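Local coordinates for putative lipoprotein LppA (Mycobacterium tuberculosis, PDB 2V7S), which is of unknown function but, as a putative lipoprotein confined to pathogenic mycobacteria, is probably held at the cell membrane, at residues A74-A79 with R139-K144; P82-K87 with A124-E129. All blocks are in the same frame, centred on the assembly; numbering follows the deposited sequence.

Contact 1. Residues A74-A79 with R139-K144; sequences ADRVSA and REEAAK
A salt-bridge network made by Arg76, Glu140, Glu141 and Lys144 ties helix 59-80 to helix 128-143. The nearest CA atoms across the contact, those of Arg76 and Glu141, are 10.1 Å apart, so long charged side chains have to span the interval, and arginine suits the place because its reach ends in several N-H groups. The Arg76 chain runs out from its helix and bends at chi3 (66°), which turns the guanidinium edge toward the two consecutive glutamates. Glu140 answers end-on with a single oxygen: NH1 and NH2 of Arg76 lie 3.0 Å and 2.9 Å from Glu140 OE1, both approaching nearly in line with the C-O bond. Guanidinium and carboxylate are almost coplanar here, 14° apart. Glu141 meets the same group quite differently. Glu141 OE2 takes Arg76 NH2 at 2.9 Å on its anti side, somewhat out of the carboxylate plane, and this carboxylate stands 77° away from the guanidinium plane. NH2 thus serves both acids, while Glu141 OE2 also rests 3.3 Å from Arg76 CD. The other oxygen of that carboxylate, Glu141 OE1, takes Lys144 NZ at 2.6 Å on its syn side, a bond between residues three apart in the chain. Beside the charges, nonpolar groups also meet: Val77 packs on Ala134 and Ile137, and Ile137 also touches the Arg76 side chain. Glu141 is buried, and its carboxylate is shared between two cations, one at each oxygen. That arrangement probably favours its ionised form, and the negative charge set between Arg76 and Lys144 should offset the repulsion of those two like charges, whose NH2 and NZ atoms are 5.8 Å apart.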
ATOM      1  N   ALA A  74     -17.769  12.549 -31.186  1.00 19.57           N
ATOM      2  CA  ALA A  74     -18.665  11.864 -32.118  1.00 21.01           C
ATOM      3  C   ALA A  74     -19.279  12.878 -33.092  1.00 20.65           C
ATOM      4  O   ALA A  74     -19.377  12.596 -34.286  1.00 22.36           O
ATOM      5  CB  ALA A  74     -19.753  11.105 -31.325  1.00 19.89           C
ATOM      6  N   ASP A  75     -19.693  14.039 -32.587  1.00 19.28           N
ATOM      7  CA  ASP A  75     -20.261  15.116 -33.422  1.00 21.38           C
ATOM      8  C   ASP A  75     -19.268  15.656 -34.440  1.00 20.87           C
ATOM      9  O   ASP A  75     -19.605  15.788 -35.600  1.00 22.64           O
ATOM     10  CB  ASP A  75     -20.824  16.278 -32.583  1.00 21.41           C
ATOM     11  CG  ASP A  75     -22.218  15.987 -32.079  1.00 21.88           C
ATOM     12  OD1 ASP A  75     -22.908  15.169 -32.702  1.00 25.80           O
ATOM     13  OD2 ASP A  75     -22.645  16.574 -31.081  1.00 25.87           O
ATOM     14  N   ARG A  76     -18.057  15.930 -34.004  1.00 20.59           N
ATOM     15  CA  ARG A  76     -16.976  16.424 -34.851  1.00 21.94           C
ATOM     16  C   ARG A  76     -16.611  15.333 -35.896  1.00 21.58           C
ATOM     17  O   ARG A  76     -16.361  15.629 -37.063  1.00 20.72           O
ATOM     18  CB  ARG A  76     -15.754  16.746 -33.964  1.00 21.54           C
ATOM     19  CG  ARG A  76     -15.844  18.074 -33.109  1.00 22.91           C
ATOM     20  CD  ARG A  76     -14.469  18.396 -32.533  1.00 23.68           C
ATOM     21  NE  ARG A  76     -13.604  18.714 -33.671  1.00 25.70           N
ATOM     22  CZ  ARG A  76     -12.283  18.685 -33.689  1.00 24.96           C
ATOM     23  NH1 ARG A  76     -11.653  18.987 -34.817  1.00 24.59           N
ATOM     24  NH2 ARG A  76     -11.594  18.362 -32.607  1.00 25.26           N
ATOM     25  N   VAL A  77     -16.615  14.073 -35.464  1.00 22.27           N
ATOM     26  CA  VAL A  77     -16.312  12.968 -36.389  1.00 24.14           C
ATOM     27  C   VAL A  77     -17.372  12.886 -37.473  1.00 25.16           C
ATOM     28  O   VAL A  77     -17.054  12.832 -38.660  1.00 25.59           O
ATOM     29  CB  VAL A  77     -16.119  11.599 -35.672  1.00 23.66           C
ATOM     30  CG1 VAL A  77     -16.063  10.470 -36.708  1.00 23.82           C
ATOM     31  CG2 VAL A  77     -14.822  11.622 -34.872  1.00 22.12           C
ATOM     32  N   SER A  78     -18.628  12.891 -37.060  1.00 26.87           N
ATOM     33  CA  SER A  78     -19.762  12.851 -37.988  1.00 28.30           C
ATOM     34  C   SER A  78     -19.796  14.064 -38.916  1.00 28.92           C
ATOM     35  O   SER A  78     -20.198  13.947 -40.082  1.00 30.58           O
ATOM     36  CB  SER A  78     -21.064  12.749 -37.209  1.00 27.99           C
ATOM     37  OG  SER A  78     -21.122  11.494 -36.547  1.00 30.82           O
ATOM     38  N   ALA A  79     -19.357  15.221 -38.428  1.00 28.40           N
ATOM     39  CA  ALA A  79     -19.338  16.419 -39.267  1.00 28.99           C
ATOM     40  C   ALA A  79     -18.144  16.463 -40.241  1.00 29.23           C
ATOM     41  O   ALA A  79     -18.196  17.130 -41.280  1.00 29.51           O
ATOM     42  CB  ALA A  79     -19.415  17.667 -38.426  1.00 29.56           C
ATOM     43  N   ARG A 139      -7.499  12.278 -31.138  1.00 22.86           N
ATOM     44  CA  ARG A 139      -6.228  12.781 -30.641  1.00 22.72           C
ATOM     45  C   ARG A 139      -6.318  14.205 -30.130  1.00 22.43           C
ATOM     46  O   ARG A 139      -5.810  14.487 -29.058  1.00 23.20           O
ATOM     47  CB  ARG A 139      -5.145  12.683 -31.713  1.00 21.97           C
ATOM     48  CG  ARG A 139      -3.756  13.102 -31.226  1.00 23.05           C
ATOM     49  CD  ARG A 139      -2.776  13.224 -32.378  1.00 27.50           C
ATOM     50  NE  ARG A 139      -3.104  14.340 -33.259  1.00 31.08           N
ATOM     51  CZ  ARG A 139      -2.945  15.622 -32.933  1.00 35.32           C
ATOM     52  NH1 ARG A 139      -3.261  16.566 -33.810  1.00 36.80           N
ATOM     53  NH2 ARG A 139      -2.486  15.965 -31.727  1.00 36.78           N
ATOM     54  N   GLU A 140      -6.947  15.092 -30.897  1.00 23.56           N
ATOM     55  CA  GLU A 140      -7.103  16.488 -30.485  1.00 24.40           C
ATOM     56  C   GLU A 140      -7.840  16.630 -29.168  1.00 23.68           C
ATOM     57  O   GLU A 140      -7.421  17.419 -28.309  1.00 23.36           O
ATOM     58  CB  GLU A 140      -7.810  17.289 -31.565  1.00 25.98           C
ATOM     59  CG  GLU A 140      -6.927  17.620 -32.757  1.00 27.51           C
ATOM     60  CD  GLU A 140      -7.680  18.330 -33.847  1.00 31.16           C
ATOM     61  OE1 GLU A 140      -8.915  18.521 -33.704  1.00 34.96           O
ATOM     62  OE2 GLU A 140      -7.036  18.707 -34.842  1.00 31.56           O
ATOM     63  N   GLU A 141      -8.912  15.854 -28.988  1.00 22.69           N
ATOM     64  CA  GLU A 141      -9.723  15.977 -27.767  1.00 22.46           C
ATOM     65  C   GLU A 141      -9.043  15.300 -26.595  1.00 22.30           C
ATOM     66  O   GLU A 141      -9.014  15.856 -25.487  1.00 22.02           O
ATOM     67  CB  GLU A 141     -11.144  15.437 -27.972  1.00 23.42           C
ATOM     68  CG  GLU A 141     -11.926  16.135 -29.132  1.00 25.09           C
ATOM     69  CD  GLU A 141     -12.246  17.617 -28.886  1.00 30.47           C
ATOM     70  OE1 GLU A 141     -12.262  18.056 -27.726  1.00 30.34           O
ATOM     71  OE2 GLU A 141     -12.526  18.348 -29.864  1.00 30.74           O
ATOM     72  N   ALA A 142      -8.451  14.132 -26.837  1.00 20.80           N
ATOM     73  CA  ALA A 142      -7.704  13.430 -25.775  1.00 20.89           C
ATOM     74  C   ALA A 142      -6.570  14.290 -25.208  1.00 19.86           C
ATOM     75  O   ALA A 142      -6.311  14.255 -24.004  1.00 20.85           O
ATOM     76  CB  ALA A 142      -7.143  12.102 -26.280  1.00 20.60           C
ATOM     77  N   ALA A 143      -5.901  15.065 -26.064  1.00 20.58           N
ATOM     78  CA  ALA A 143      -4.768  15.882 -25.617  1.00 20.78           C
ATOM     79  C   ALA A 143      -5.218  16.889 -24.548  1.00 22.03           C
ATOM     80  O   ALA A 143      -4.423  17.273 -23.668  1.00 20.53           O
ATOM     81  CB  ALA A 143      -4.096  16.604 -26.790  1.00 21.27           C
ATOM     82  N   LYS A 144      -6.487  17.287 -24.593  1.00 21.83           N
ATOM     83  CA  LYS A 144      -6.983  18.319 -23.655  1.00 24.05           C
ATOM     84  C   LYS A 144      -7.036  17.734 -22.248  1.00 23.39           C
ATOM     85  O   LYS A 144      -7.117  18.470 -21.269  1.00 21.87           O
ATOM     86  CB  LYS A 144      -8.384  18.804 -24.047  1.00 22.97           C
ATOM     87  CG  LYS A 144      -8.514  19.592 -25.348  1.00 25.73           C
ATOM     88  CD  LYS A 144     -10.023  19.688 -25.699  1.00 25.86           C
ATOM     89  CE  LYS A 144     -10.321  20.559 -26.923  1.00 29.09           C
ATOM     90  NZ  LYS A 144     -11.788  20.589 -27.206  1.00 25.62           N
TER

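Contact 2. Residues P82-K87 with A124-E129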
ATOM      1  N   PRO A  82     -18.588  12.355 -44.455  1.00 30.21           N
ATOM      2  CA  PRO A  82     -19.847  12.361 -45.224  1.00 30.22           C
ATOM      3  C   PRO A  82     -20.727  11.178 -44.914  1.00 30.05           C
ATOM      4  O   PRO A  82     -20.321  10.021 -45.118  1.00 30.89           O
ATOM      5  CB  PRO A  82     -19.380  12.254 -46.685  1.00 30.90           C
ATOM      6  CG  PRO A  82     -18.006  12.703 -46.703  1.00 30.42           C
ATOM      7  CD  PRO A  82     -17.413  12.436 -45.356  1.00 30.33           C
ATOM      8  N   GLY A  83     -21.906  11.455 -44.381  1.00 29.23           N
ATOM      9  CA  GLY A  83     -22.869  10.398 -44.110  1.00 28.42           C
ATOM     10  C   GLY A  83     -22.625   9.614 -42.830  1.00 27.91           C
ATOM     11  O   GLY A  83     -23.379   8.691 -42.533  1.00 28.08           O
ATOM     12  N   GLN A  84     -21.583   9.960 -42.065  1.00 26.34           N
ATOM     13  CA  GLN A  84     -21.386   9.281 -40.779  1.00 25.64           C
ATOM     14  C   GLN A  84     -22.422   9.739 -39.741  1.00 24.67           C
ATOM     15  O   GLN A  84     -22.811  10.908 -39.690  1.00 23.98           O
ATOM     16  CB  GLN A  84     -19.941   9.372 -40.258  1.00 25.30           C
ATOM     17  CG  GLN A  84     -19.617   8.515 -38.978  1.00 25.61           C
ATOM     18  CD  GLN A  84     -19.731   7.000 -39.177  1.00 23.96           C
ATOM     19  OE1 GLN A  84     -18.742   6.312 -39.412  1.00 26.42           O
ATOM     20  NE2 GLN A  84     -20.927   6.477 -39.030  1.00 24.23           N
ATOM     21  N   THR A  85     -22.913   8.785 -38.965  1.00 22.93           N
ATOM     22  CA  THR A  85     -23.865   9.053 -37.897  1.00 22.07           C
ATOM     23  C   THR A  85     -23.382   8.346 -36.601  1.00 21.34           C
ATOM     24  O   THR A  85     -22.470   7.511 -36.634  1.00 19.41           O
ATOM     25  CB  THR A  85     -25.270   8.504 -38.263  1.00 22.87           C
ATOM     26  OG1 THR A  85     -25.196   7.090 -38.486  1.00 20.92           O
ATOM     27  CG2 THR A  85     -25.848   9.195 -39.526  1.00 21.25           C
ATOM     28  N   TRP A  86     -24.004   8.674 -35.480  1.00 20.58           N
ATOM     29  CA  TRP A  86     -23.669   8.038 -34.211  1.00 21.36           C
ATOM     30  C   TRP A  86     -24.843   8.079 -33.256  1.00 21.16           C
ATOM     31  O   TRP A  86     -25.788   8.849 -33.439  1.00 19.35           O
ATOM     32  CB  TRP A  86     -22.445   8.695 -33.558  1.00 20.74           C
ATOM     33  CG  TRP A  86     -22.684  10.090 -33.038  1.00 21.78           C
ATOM     34  CD1 TRP A  86     -22.631  11.260 -33.751  1.00 22.15           C
ATOM     35  CD2 TRP A  86     -23.034  10.449 -31.701  1.00 18.94           C
ATOM     36  NE1 TRP A  86     -22.910  12.330 -32.922  1.00 23.93           N
ATOM     37  CE2 TRP A  86     -23.177  11.859 -31.665  1.00 22.58           C
ATOM     38  CE3 TRP A  86     -23.237   9.718 -30.530  1.00 20.80           C
ATOM     39  CZ2 TRP A  86     -23.499  12.565 -30.483  1.00 22.02           C
ATOM     40  CZ3 TRP A  86     -23.574  10.409 -29.342  1.00 23.52           C
ATOM     41  CH2 TRP A  86     -23.682  11.830 -29.337  1.00 21.49           C
ATOM     42  N   LYS A  87     -24.768   7.229 -32.236  1.00 19.85           N
ATOM     43  CA  LYS A  87     -25.673   7.310 -31.081  1.00 21.13           C
ATOM     44  C   LYS A  87     -24.915   6.779 -29.862  1.00 20.89           C
ATOM     45  O   LYS A  87     -23.936   6.029 -30.010  1.00 20.29           O
ATOM     46  CB  LYS A  87     -26.929   6.462 -31.320  1.00 20.66           C
ATOM     47  CG  LYS A  87     -26.661   4.954 -31.434  1.00 24.09           C
ATOM     48  CD  LYS A  87     -27.948   4.154 -31.751  1.00 22.94           C
ATOM     49  CE  LYS A  87     -27.731   2.661 -31.547  1.00 27.34           C
ATOM     50  NZ  LYS A  87     -29.060   1.875 -31.432  1.00 27.91           N
ATOM     51  N   ALA A 124     -21.925   3.873 -39.624  1.00 17.57           N
ATOM     52  CA  ALA A 124     -21.164   3.250 -40.715  1.00 17.88           C
ATOM     53  C   ALA A 124     -19.759   2.888 -40.254  1.00 17.93           C
ATOM     54  O   ALA A 124     -19.227   3.503 -39.291  1.00 18.46           O
ATOM     55  CB  ALA A 124     -21.087   4.195 -41.912  1.00 18.74           C
ATOM     56  N   THR A 125     -19.141   1.916 -40.925  1.00 17.73           N
ATOM     57  CA  THR A 125     -17.723   1.671 -40.656  1.00 18.88           C
ATOM     58  C   THR A 125     -16.899   2.738 -41.409  1.00 18.75           C
ATOM     59  O   THR A 125     -17.390   3.342 -42.372  1.00 18.20           O
ATOM     60  CB  THR A 125     -17.292   0.250 -41.046  1.00 18.97           C
ATOM     61  OG1 THR A 125     -17.574   0.008 -42.417  1.00 18.85           O
ATOM     62  CG2 THR A 125     -18.052  -0.786 -40.197  1.00 19.69           C
ATOM     63  N   PHE A 126     -15.659   2.923 -40.981  1.00 17.14           N
ATOM     64  CA  PHE A 126     -14.755   3.908 -41.561  1.00 17.62           C
ATOM     65  C   PHE A 126     -13.859   3.218 -42.578  1.00 17.98           C
ATOM     66  O   PHE A 126     -13.408   2.095 -42.341  1.00 16.95           O
ATOM     67  CB  PHE A 126     -13.856   4.467 -40.448  1.00 17.66           C
ATOM     68  CG  PHE A 126     -14.590   5.259 -39.409  1.00 19.86           C
ATOM     69  CD1 PHE A 126     -15.021   4.665 -38.233  1.00 18.85           C
ATOM     70  CD2 PHE A 126     -14.806   6.636 -39.576  1.00 21.78           C
ATOM     71  CE1 PHE A 126     -15.690   5.415 -37.243  1.00 19.26           C
ATOM     72  CE2 PHE A 126     -15.498   7.389 -38.594  1.00 20.50           C
ATOM     73  CZ  PHE A 126     -15.933   6.764 -37.415  1.00 19.78           C
ATOM     74  N   SER A 127     -13.614   3.878 -43.711  1.00 18.88           N
ATOM     75  CA  SER A 127     -12.512   3.495 -44.597  1.00 19.43           C
ATOM     76  C   SER A 127     -11.199   3.845 -43.879  1.00 19.50           C
ATOM     77  O   SER A 127     -11.216   4.475 -42.820  1.00 18.58           O
ATOM     78  CB  SER A 127     -12.592   4.280 -45.906  1.00 19.58           C
ATOM     79  OG  SER A 127     -12.293   5.648 -45.626  1.00 20.49           O
ATOM     80  N   ALA A 128     -10.063   3.442 -44.459  1.00 19.79           N
ATOM     81  CA  ALA A 128      -8.742   3.802 -43.907  1.00 20.77           C
ATOM     82  C   ALA A 128      -8.545   5.312 -43.818  1.00 21.16           C
ATOM     83  O   ALA A 128      -8.101   5.836 -42.783  1.00 20.60           O
ATOM     84  CB  ALA A 128      -7.615   3.146 -44.735  1.00 20.80           C
ATOM     85  N   GLU A 129      -8.929   6.025 -44.873  1.00 20.82           N
ATOM     86  CA  GLU A 129      -8.781   7.494 -44.883  1.00 21.50           C
ATOM     87  C   GLU A 129      -9.681   8.177 -43.845  1.00 21.19           C
ATOM     88  O   GLU A 129      -9.241   9.073 -43.102  1.00 20.72           O
ATOM     89  CB  GLU A 129      -9.077   8.049 -46.278  1.00 21.49           C
ATOM     90  CG  GLU A 129      -8.311   9.303 -46.642  1.00 25.52           C
TER
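The side-chain amide of Gln84 lies against both backbone polar atoms of Ala124, with Gln84 CD 3.8 Å from Ala124 N and 3.5 Å from Ala124 O. As modelled, Gln84 NE2 sits 2.9 Å from Ala124 N, and Gln84 OE1 sits 2.9 Å from Ala124 O. The amide is probably turned over in the model. Exchanging its two ends would match an N-H with the carbonyl oxygen and an oxygen with the backbone N-H, so either pair may then be a hydrogen bond. Glutamine suits a buried place facing the main-chain N and O of Ala124 because one amide can both donate and accept. Its chain gets there by leaving CB with CG anti to the backbone N (chi1 -173°) and then bending at chi2 (64°). The methyl of Ala124 lies alongside the amide group, with Ala124 CB 3.7 Å from the atom modelled as Gln84 NE2. These residues lie where the edge of the six-stranded antiparallel sheet runs out: backbone bonds join Lys87 to Met121 and Thr85 to Gly123, and Gln84 and Ala124 come just beyond that ladder of strands 86-88 and 120-122. Gly83, with its positive phi of 80°, a conformation that favours glycine, precedes Gln84. Farther along, the Phe126 ring is crossed by the Gln84 chain at about a right angle. The amide end modelled as Gln84 OE1 hangs over one ring face, offset toward the rim and 3.5 Å from Phe126 CZ. Phenylalanine fits this buried position, for its ring also meets Phe122 edge-to-face and touches Val77, Phe131 and Ala134. Immediately after it, Ser127 takes the N-cap position of helix 128-143, its OG hydrogen-bonded to Asp130 N.

Both contacts use helix 128-143, which begins within contact 2 and whose later part, from residue 139, lies in contact 1. Helix 59-80, which carries residues 74-79 of contact 1, and strand 86-88, which belongs to contact 2, follow each other in the chain. The centres of the contacts are 14 Å apart, and they meet mainly at Trp86. Asp75 OD1 probably accepts a hydrogen bond from Trp86 NE1 at 2.8 Å, Ala74 CB packs at 3.4 Å from Trp86 CD2, and Ser78 OG lies 3.2 Å from Trp86 CD1. A second meeting point is Ser78 CB, 3.5 Å from Gln84 O. Both contacts lie on the same side of the chain's centre.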